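Local atomic coordinates of glypican-1 (Homo sapiens, PDB entry 4YWT), a protein that carries heparan sulfate chains at the cell surface, through which it binds alpha-4(V) collagen and takes part in Schwann cell myelination. Residues 146-158 and 212-224. The protein carries 3 engineered substitutions. Residues are numbered along the deposited sequence; the frame is centred on the assembly and turned at random.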
ATOM      1  N   GLU A 146     -24.356 -13.556  -2.530  1.00 42.16           N
ATOM      2  CA  GLU A 146     -24.260 -13.006  -1.181  1.00 42.80           C
ATOM      3  C   GLU A 146     -22.813 -12.946  -0.706  1.00 36.92           C
ATOM      4  O   GLU A 146     -22.385 -11.947  -0.123  1.00 29.66           O
ATOM      5  CB  GLU A 146     -25.100 -13.832  -0.202  1.00 50.98           C
ATOM      6  CG  GLU A 146     -26.592 -13.536  -0.254  1.00 63.31           C
ATOM      7  CD  GLU A 146     -26.981 -12.355   0.617  1.00 69.35           C
ATOM      8  OE1 GLU A 146     -26.968 -12.498   1.858  1.00 74.70           O
ATOM      9  OE2 GLU A 146     -27.295 -11.282   0.063  1.00 73.58           O
ATOM     10  N   LEU A 147     -22.065 -14.020  -0.951  1.00 30.57           N
ATOM     11  CA  LEU A 147     -20.641 -14.056  -0.631  1.00 28.19           C
ATOM     12  C   LEU A 147     -19.896 -12.950  -1.368  1.00 32.66           C
ATOM     13  O   LEU A 147     -18.992 -12.315  -0.821  1.00 36.36           O
ATOM     14  CB  LEU A 147     -20.040 -15.415  -0.993  1.00 33.31           C
ATOM     15  CG  LEU A 147     -20.312 -16.603  -0.069  1.00 31.75           C
ATOM     16  CD1 LEU A 147     -19.716 -17.869  -0.659  1.00 32.54           C
ATOM     17  CD2 LEU A 147     -19.730 -16.340   1.304  1.00 30.99           C
ATOM     18  N   ARG A 148     -20.291 -12.729  -2.617  1.00 39.40           N
ATOM     19  CA  ARG A 148     -19.670 -11.730  -3.475  1.00 42.42           C
ATOM     20  C   ARG A 148     -19.906 -10.322  -2.927  1.00 40.87           C
ATOM     21  O   ARG A 148     -18.965  -9.533  -2.775  1.00 39.36           O
ATOM     22  CB  ARG A 148     -20.217 -11.867  -4.898  1.00 39.46           C
ATOM     23  CG  ARG A 148     -19.375 -11.229  -5.979  1.00 41.06           C
ATOM     24  CD  ARG A 148     -19.764 -11.781  -7.343  1.00 36.76           C
ATOM     25  NE  ARG A 148     -19.351 -13.174  -7.500  1.00 41.11           N
ATOM     26  CZ  ARG A 148     -20.140 -14.146  -7.950  1.00 40.39           C
ATOM     27  NH1 ARG A 148     -21.396 -13.883  -8.286  1.00 39.70           N
ATOM     28  NH2 ARG A 148     -19.673 -15.383  -8.060  1.00 36.73           N
ATOM     29  N   LEU A 149     -21.166 -10.019  -2.622  1.00 42.82           N
ATOM     30  CA  LEU A 149     -21.526  -8.751  -1.992  1.00 44.11           C
ATOM     31  C   LEU A 149     -20.780  -8.552  -0.679  1.00 41.02           C
ATOM     32  O   LEU A 149     -20.337  -7.447  -0.363  1.00 33.50           O
ATOM     33  CB  LEU A 149     -23.033  -8.683  -1.742  1.00 43.38           C
ATOM     34  CG  LEU A 149     -23.909  -8.176  -2.886  1.00 49.75           C
ATOM     35  CD1 LEU A 149     -25.373  -8.453  -2.592  1.00 47.21           C
ATOM     36  CD2 LEU A 149     -23.676  -6.692  -3.108  1.00 46.70           C
ATOM     37  N   TYR A 150     -20.648  -9.635   0.079  1.00 38.80           N
ATOM     38  CA  TYR A 150     -19.940  -9.610   1.353  1.00 39.16           C
ATOM     39  C   TYR A 150     -18.467  -9.274   1.167  1.00 41.87           C
ATOM     40  O   TYR A 150     -17.884  -8.549   1.972  1.00 43.51           O
ATOM     41  CB  TYR A 150     -20.085 -10.955   2.065  1.00 43.90           C
ATOM     42  CG  TYR A 150     -19.481 -10.983   3.449  1.00 47.78           C
ATOM     43  CD1 TYR A 150     -20.022 -10.227   4.478  1.00 50.71           C
ATOM     44  CD2 TYR A 150     -18.373 -11.772   3.727  1.00 53.22           C
ATOM     45  CE1 TYR A 150     -19.474 -10.253   5.744  1.00 54.99           C
ATOM     46  CE2 TYR A 150     -17.819 -11.804   4.993  1.00 59.09           C
ATOM     47  CZ  TYR A 150     -18.376 -11.042   5.998  1.00 62.37           C
ATOM     48  OH  TYR A 150     -17.834 -11.063   7.262  1.00 65.67           O
ATOM     49  N   TYR A 151     -17.868  -9.805   0.106  1.00 39.29           N
ATOM     50  CA  TYR A 151     -16.475  -9.505  -0.200  1.00 45.71           C
ATOM     51  C   TYR A 151     -16.315  -8.056  -0.640  1.00 43.83           C
ATOM     52  O   TYR A 151     -15.360  -7.387  -0.248  1.00 45.09           O
ATOM     53  CB  TYR A 151     -15.930 -10.434  -1.290  1.00 38.48           C
ATOM     54  CG  TYR A 151     -14.615  -9.954  -1.871  1.00 33.62           C
ATOM     55  CD1 TYR A 151     -13.418 -10.160  -1.196  1.00 29.09           C
ATOM     56  CD2 TYR A 151     -14.571  -9.286  -3.089  1.00 29.49           C
ATOM     57  CE1 TYR A 151     -12.217  -9.719  -1.717  1.00 25.05           C
ATOM     58  CE2 TYR A 151     -13.375  -8.841  -3.619  1.00 28.14           C
ATOM     59  CZ  TYR A 151     -12.200  -9.060  -2.929  1.00 31.03           C
ATOM     60  OH  TYR A 151     -11.007  -8.619  -3.451  1.00 25.20           O
ATOM     61  N   ARG A 152     -17.247  -7.574  -1.457  1.00 50.03           N
ATOM     62  CA  ARG A 152     -17.138  -6.225  -2.003  1.00 49.48           C
ATOM     63  C   ARG A 152     -17.338  -5.145  -0.942  1.00 54.65           C
ATOM     64  O   ARG A 152     -17.098  -3.964  -1.197  1.00 57.59           O
ATOM     65  CB  ARG A 152     -18.134  -6.027  -3.147  1.00 55.52           C
ATOM     66  CG  ARG A 152     -17.779  -6.804  -4.403  1.00 58.60           C
ATOM     67  CD  ARG A 152     -18.556  -6.300  -5.608  1.00 65.12           C
ATOM     68  NE  ARG A 152     -18.317  -7.121  -6.792  1.00 71.68           N
ATOM     69  CZ  ARG A 152     -19.250  -7.847  -7.398  1.00 76.84           C
ATOM     70  NH1 ARG A 152     -20.492  -7.854  -6.933  1.00 77.36           N
ATOM     71  NH2 ARG A 152     -18.945  -8.564  -8.471  1.00 77.90           N
ATOM     72  N   GLY A 153     -17.773  -5.548   0.246  1.00 52.58           N
ATOM     73  CA  GLY A 153     -17.862  -4.626   1.362  1.00 54.63           C
ATOM     74  C   GLY A 153     -19.271  -4.256   1.779  1.00 61.44           C
ATOM     75  O   GLY A 153     -19.456  -3.593   2.800  1.00 57.95           O
ATOM     76  N   ALA A 154     -20.259  -4.671   0.990  1.00 62.23           N
ATOM     77  CA  ALA A 154     -21.659  -4.446   1.336  1.00 72.34           C
ATOM     78  C   ALA A 154     -21.918  -5.040   2.712  1.00 86.46           C
ATOM     79  O   ALA A 154     -21.392  -6.105   3.034  1.00 80.80           O
ATOM     80  CB  ALA A 154     -22.581  -5.061   0.297  1.00 64.98           C
ATOM     81  N   ASN A 155     -22.741  -4.381   3.523  1.00108.01           N
ATOM     82  CA  ASN A 155     -22.751  -4.726   4.934  1.00110.65           C
ATOM     83  C   ASN A 155     -23.762  -5.820   5.217  1.00109.67           C
ATOM     84  O   ASN A 155     -24.975  -5.630   5.164  1.00112.28           O
ATOM     85  CB  ASN A 155     -23.048  -3.494   5.791  1.00113.83           C
ATOM     86  N   LEU A 156     -23.195  -6.975   5.529  1.00 92.06           N
ATOM     87  CA  LEU A 156     -23.887  -8.231   5.743  1.00 83.89           C
ATOM     88  C   LEU A 156     -22.904  -9.019   6.585  1.00 79.39           C
ATOM     89  O   LEU A 156     -21.753  -8.601   6.710  1.00 78.42           O
ATOM     90  CB  LEU A 156     -24.187  -8.969   4.432  1.00 78.30           C
ATOM     91  CG  LEU A 156     -24.841  -8.294   3.223  1.00 72.60           C
ATOM     92  CD1 LEU A 156     -24.329  -8.943   1.949  1.00 70.67           C
ATOM     93  CD2 LEU A 156     -26.354  -8.387   3.287  1.00 73.52           C
ATOM     94  N   HIS A 157     -23.332 -10.116   7.199  1.00 81.39           N
ATOM     95  CA  HIS A 157     -22.336 -11.097   7.623  1.00 85.92           C
ATOM     96  C   HIS A 157     -22.869 -12.508   7.361  1.00 80.26           C
ATOM     97  O   HIS A 157     -24.081 -12.721   7.258  1.00 78.56           O
ATOM     98  CB  HIS A 157     -21.924 -10.872   9.091  1.00 95.93           C
ATOM     99  CG  HIS A 157     -21.057 -11.956   9.665  1.00103.12           C
ATOM    100  ND1 HIS A 157     -21.500 -13.237   9.904  1.00107.44           N
ATOM    101  CD2 HIS A 157     -19.734 -11.962   9.952  1.00104.95           C
ATOM    102  CE1 HIS A 157     -20.504 -13.970  10.368  1.00108.27           C
ATOM    103  NE2 HIS A 157     -19.420 -13.220  10.406  1.00107.91           N
ATOM    104  N   LEU A 158     -21.939 -13.450   7.220  1.00 75.86           N
ATOM    105  CA  LEU A 158     -22.213 -14.824   6.812  1.00 74.66           C
ATOM    106  C   LEU A 158     -22.982 -15.682   7.803  1.00 72.87           C
ATOM    107  O   LEU A 158     -23.618 -16.625   7.400  1.00 74.08           O
ATOM    108  CB  LEU A 158     -20.893 -15.527   6.505  1.00 74.77           C
ATOM    109  CG  LEU A 158     -20.037 -14.693   5.563  1.00 74.00           C
ATOM    110  CD1 LEU A 158     -18.647 -15.269   5.430  1.00 75.19           C
ATOM    111  CD2 LEU A 158     -20.725 -14.623   4.216  1.00 73.05           C
ATOM    112  N   ALA A 212     -15.287 -19.298   6.177  1.00 31.87           N
ATOM    113  CA  ALA A 212     -15.710 -18.177   5.344  1.00 34.25           C
ATOM    114  C   ALA A 212     -15.654 -16.871   6.128  1.00 34.91           C
ATOM    115  O   ALA A 212     -15.180 -15.849   5.615  1.00 37.49           O
ATOM    116  CB  ALA A 212     -17.105 -18.408   4.796  1.00 25.63           C
ATOM    117  N   THR A 213     -16.132 -16.915   7.371  1.00 35.12           N
ATOM    118  CA  THR A 213     -16.132 -15.740   8.236  1.00 37.31           C
ATOM    119  C   THR A 213     -14.731 -15.159   8.387  1.00 40.51           C
ATOM    120  O   THR A 213     -14.534 -13.956   8.223  1.00 32.54           O
ATOM    121  CB  THR A 213     -16.692 -16.058   9.633  1.00 38.98           C
ATOM    122  OG1 THR A 213     -18.074 -16.424   9.523  1.00 49.74           O
ATOM    123  CG2 THR A 213     -16.568 -14.848  10.543  1.00 44.20           C
ATOM    124  N   ARG A 214     -13.760 -16.014   8.689  1.00 30.37           N
ATOM    125  CA  ARG A 214     -12.376 -15.560   8.813  1.00 37.45           C
ATOM    126  C   ARG A 214     -11.798 -15.067   7.477  1.00 37.35           C
ATOM    127  O   ARG A 214     -11.371 -13.906   7.342  1.00 33.90           O
ATOM    128  CB  ARG A 214     -11.508 -16.689   9.376  1.00 34.71           C
ATOM    129  CG  ARG A 214     -10.017 -16.499   9.167  1.00 32.28           C
ATOM    130  CD  ARG A 214      -9.218 -17.661   9.744  1.00 27.30           C
ATOM    131  NE  ARG A 214      -9.747 -18.962   9.340  1.00 29.05           N
ATOM    132  CZ  ARG A 214      -9.618 -19.485   8.124  1.00 36.18           C
ATOM    133  NH1 ARG A 214     -10.134 -20.677   7.859  1.00 41.99           N
ATOM    134  NH2 ARG A 214      -8.982 -18.817   7.169  1.00 31.09           N
ATOM    135  N   ALA A 215     -11.814 -15.956   6.489  1.00 29.93           N
ATOM    136  CA  ALA A 215     -11.111 -15.743   5.230  1.00 33.50           C
ATOM    137  C   ALA A 215     -11.649 -14.577   4.403  1.00 34.88           C
ATOM    138  O   ALA A 215     -10.869 -13.843   3.794  1.00 26.00           O
ATOM    139  CB  ALA A 215     -11.143 -17.017   4.402  1.00 27.33           C
ATOM    140  N   PHE A 216     -12.967 -14.402   4.366  1.00 26.56           N
ATOM    141  CA  PHE A 216     -13.532 -13.369   3.500  1.00 29.71           C
ATOM    142  C   PHE A 216     -13.297 -11.959   4.049  1.00 32.48           C
ATOM    143  O   PHE A 216     -12.973 -11.037   3.290  1.00 39.20           O
ATOM    144  CB  PHE A 216     -15.023 -13.621   3.266  1.00 30.44           C
ATOM    145  CG  PHE A 216     -15.297 -14.591   2.149  1.00 32.16           C
ATOM    146  CD1 PHE A 216     -15.314 -14.162   0.832  1.00 36.69           C
ATOM    147  CD2 PHE A 216     -15.517 -15.934   2.413  1.00 27.17           C
ATOM    148  CE1 PHE A 216     -15.556 -15.050  -0.201  1.00 35.46           C
ATOM    149  CE2 PHE A 216     -15.760 -16.827   1.387  1.00 24.32           C
ATOM    150  CZ  PHE A 216     -15.779 -16.384   0.077  1.00 36.56           C
ATOM    151  N   VAL A 217     -13.435 -11.789   5.361  1.00 31.12           N
ATOM    152  CA  VAL A 217     -13.150 -10.493   5.963  1.00 36.79           C
ATOM    153  C   VAL A 217     -11.641 -10.246   5.935  1.00 30.66           C
ATOM    154  O   VAL A 217     -11.200  -9.101   5.801  1.00 23.57           O
ATOM    155  CB  VAL A 217     -13.696 -10.375   7.412  1.00 39.34           C
ATOM    156  CG1 VAL A 217     -12.936 -11.276   8.371  1.00 40.28           C
ATOM    157  CG2 VAL A 217     -13.639  -8.929   7.886  1.00 38.24           C
ATOM    158  N   ALA A 218     -10.852 -11.318   6.034  1.00 26.48           N
ATOM    159  CA  ALA A 218      -9.405 -11.188   5.885  1.00 31.21           C
ATOM    160  C   ALA A 218      -9.055 -10.616   4.510  1.00 27.38           C
ATOM    161  O   ALA A 218      -8.363  -9.596   4.398  1.00 28.64           O
ATOM    162  CB  ALA A 218      -8.724 -12.529   6.092  1.00 23.48           C
ATOM    163  N   ALA A 219      -9.556 -11.276   3.469  1.00 33.27           N
ATOM    164  CA  ALA A 219      -9.324 -10.864   2.087  1.00 30.86           C
ATOM    165  C   ALA A 219      -9.774  -9.428   1.835  1.00 27.14           C
ATOM    166  O   ALA A 219      -9.018  -8.603   1.287  1.00 27.34           O
ATOM    167  CB  ALA A 219     -10.041 -11.811   1.138  1.00 28.73           C
ATOM    168  N   ARG A 220     -11.009  -9.138   2.236  1.00 24.91           N
ATOM    169  CA  ARG A 220     -11.579  -7.809   2.051  1.00 29.35           C
ATOM    170  C   ARG A 220     -10.742  -6.733   2.735  1.00 26.45           C
ATOM    171  O   ARG A 220     -10.467  -5.686   2.149  1.00 27.87           O
ATOM    172  CB  ARG A 220     -13.011  -7.757   2.582  1.00 33.41           C
ATOM    173  CG  ARG A 220     -13.710  -6.437   2.306  1.00 36.72           C
ATOM    174  CD  ARG A 220     -14.579  -6.015   3.474  1.00 44.93           C
ATOM    175  NE  ARG A 220     -15.684  -6.939   3.704  1.00 49.09           N
ATOM    176  CZ  ARG A 220     -16.291  -7.096   4.876  1.00 54.03           C
ATOM    177  NH1 ARG A 220     -15.895  -6.393   5.927  1.00 54.75           N
ATOM    178  NH2 ARG A 220     -17.290  -7.959   4.997  1.00 54.05           N
ATOM    179  N   SER A 221     -10.339  -6.996   3.975  1.00 29.94           N
ATOM    180  CA  SER A 221      -9.557  -6.032   4.739  0.68 31.08           C
ATOM    181  C   SER A 221      -8.181  -5.818   4.115  1.00 32.50           C
ATOM    182  O   SER A 221      -7.661  -4.700   4.103  1.00 22.99           O
ATOM    183  CB  SER A 221      -9.416  -6.488   6.190  0.68 28.70           C
ATOM    184  OG  SER A 221     -10.687  -6.612   6.803  0.68 29.94           O
ATOM    185  N   PHE A 222      -7.594  -6.892   3.597  1.00 29.07           N
ATOM    186  CA  PHE A 222      -6.294  -6.789   2.940  1.00 28.01           C
ATOM    187  C   PHE A 222      -6.389  -5.902   1.696  1.00 29.79           C
ATOM    188  O   PHE A 222      -5.612  -4.944   1.531  1.00 24.05           O
ATOM    189  CB  PHE A 222      -5.767  -8.177   2.572  1.00 26.26           C
ATOM    190  CG  PHE A 222      -4.414  -8.161   1.919  1.00 31.19           C
ATOM    191  CD1 PHE A 222      -3.264  -8.017   2.679  1.00 24.07           C
ATOM    192  CD2 PHE A 222      -4.290  -8.299   0.547  1.00 29.32           C
ATOM    193  CE1 PHE A 222      -2.019  -8.002   2.083  1.00 24.98           C
ATOM    194  CE2 PHE A 222      -3.045  -8.290  -0.056  1.00 28.83           C
ATOM    195  CZ  PHE A 222      -1.909  -8.140   0.713  1.00 29.73           C
ATOM    196  N   VAL A 223      -7.351  -6.217   0.830  1.00 27.40           N
ATOM    197  CA  VAL A 223      -7.561  -5.432  -0.388  1.00 33.38           C
ATOM    198  C   VAL A 223      -7.835  -3.955  -0.064  1.00 31.61           C
ATOM    199  O   VAL A 223      -7.244  -3.045  -0.672  1.00 25.19           O
ATOM    200  CB  VAL A 223      -8.719  -6.019  -1.224  1.00 30.19           C
ATOM    201  CG1 VAL A 223      -9.246  -5.003  -2.226  1.00 33.42           C
ATOM    202  CG2 VAL A 223      -8.266  -7.293  -1.926  1.00 27.09           C
ATOM    203  N   GLN A 224      -8.715  -3.729   0.909  1.00 29.17           N
ATOM    204  CA  GLN A 224      -9.017  -2.385   1.396  1.00 34.17           C
ATOM    205  C   GLN A 224      -7.755  -1.654   1.848  1.00 29.96           C
ATOM    206  O   GLN A 224      -7.574  -0.470   1.562  1.00 23.96           O
ATOM    207  CB  GLN A 224     -10.019  -2.449   2.549  1.00 40.72           C
ATOM    208  CG  GLN A 224     -11.431  -2.032   2.177  1.00 52.19           C
ATOM    209  CD  GLN A 224     -12.445  -2.396   3.245  1.00 62.88           C
ATOM    210  OE1 GLN A 224     -12.094  -2.953   4.287  1.00 64.02           O
ATOM    211  NE2 GLN A 224     -13.710  -2.079   2.994  1.00 66.38           N
TER
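Leu158 and Ala212 open a knobs-into-holes contact in the all-helical glypican core, where the C-terminal end of helix 137-152, the turn after it and the first residue of helix 158-177 pack on helix 204-236; the axes of the two short helical segments approach to 9.3 Å at 41°. CD1 of Leu158 lies 3.6 Å from CB of Ala212. One residue on, Thr213 presents its methyl CG2 to the ring edge of His157, a less certain detail because that ring is poorly ordered; Thr213 OG1 bonds to Arg209 O, and His157 ND1 caps Glu159 N. Phe216 is the first knob, seated among Leu147, Tyr150, Tyr151 and Leu158. Evidence for a CH-pi contact is CD2 of Leu147, 4.3 Å from the centroid of the Phe216 ring and over its face. Ala219, with Phe216, Arg220 and Val223, forms the reciprocal hole for Tyr151, whose OH hydrogen-bonds Asp107 OD1 on helix 70-129. In Arg220, bends at chi2 and chi3 stand the guanidinium nearly upright on Tyr150 (planes 78° apart), NH2 directed at the face: a cation-pi pair, CZ 4.7 Å from the ring centroid. Leu158 CG lies against the opposite face, toward its rim. Two bent hydrogen bonds share one acceptor in the guanidinium plane: Arg220 NE meets Tyr150 O at 3.2 Å, and Arg220 NH2 reaches Tyr150 O at 3.1 Å.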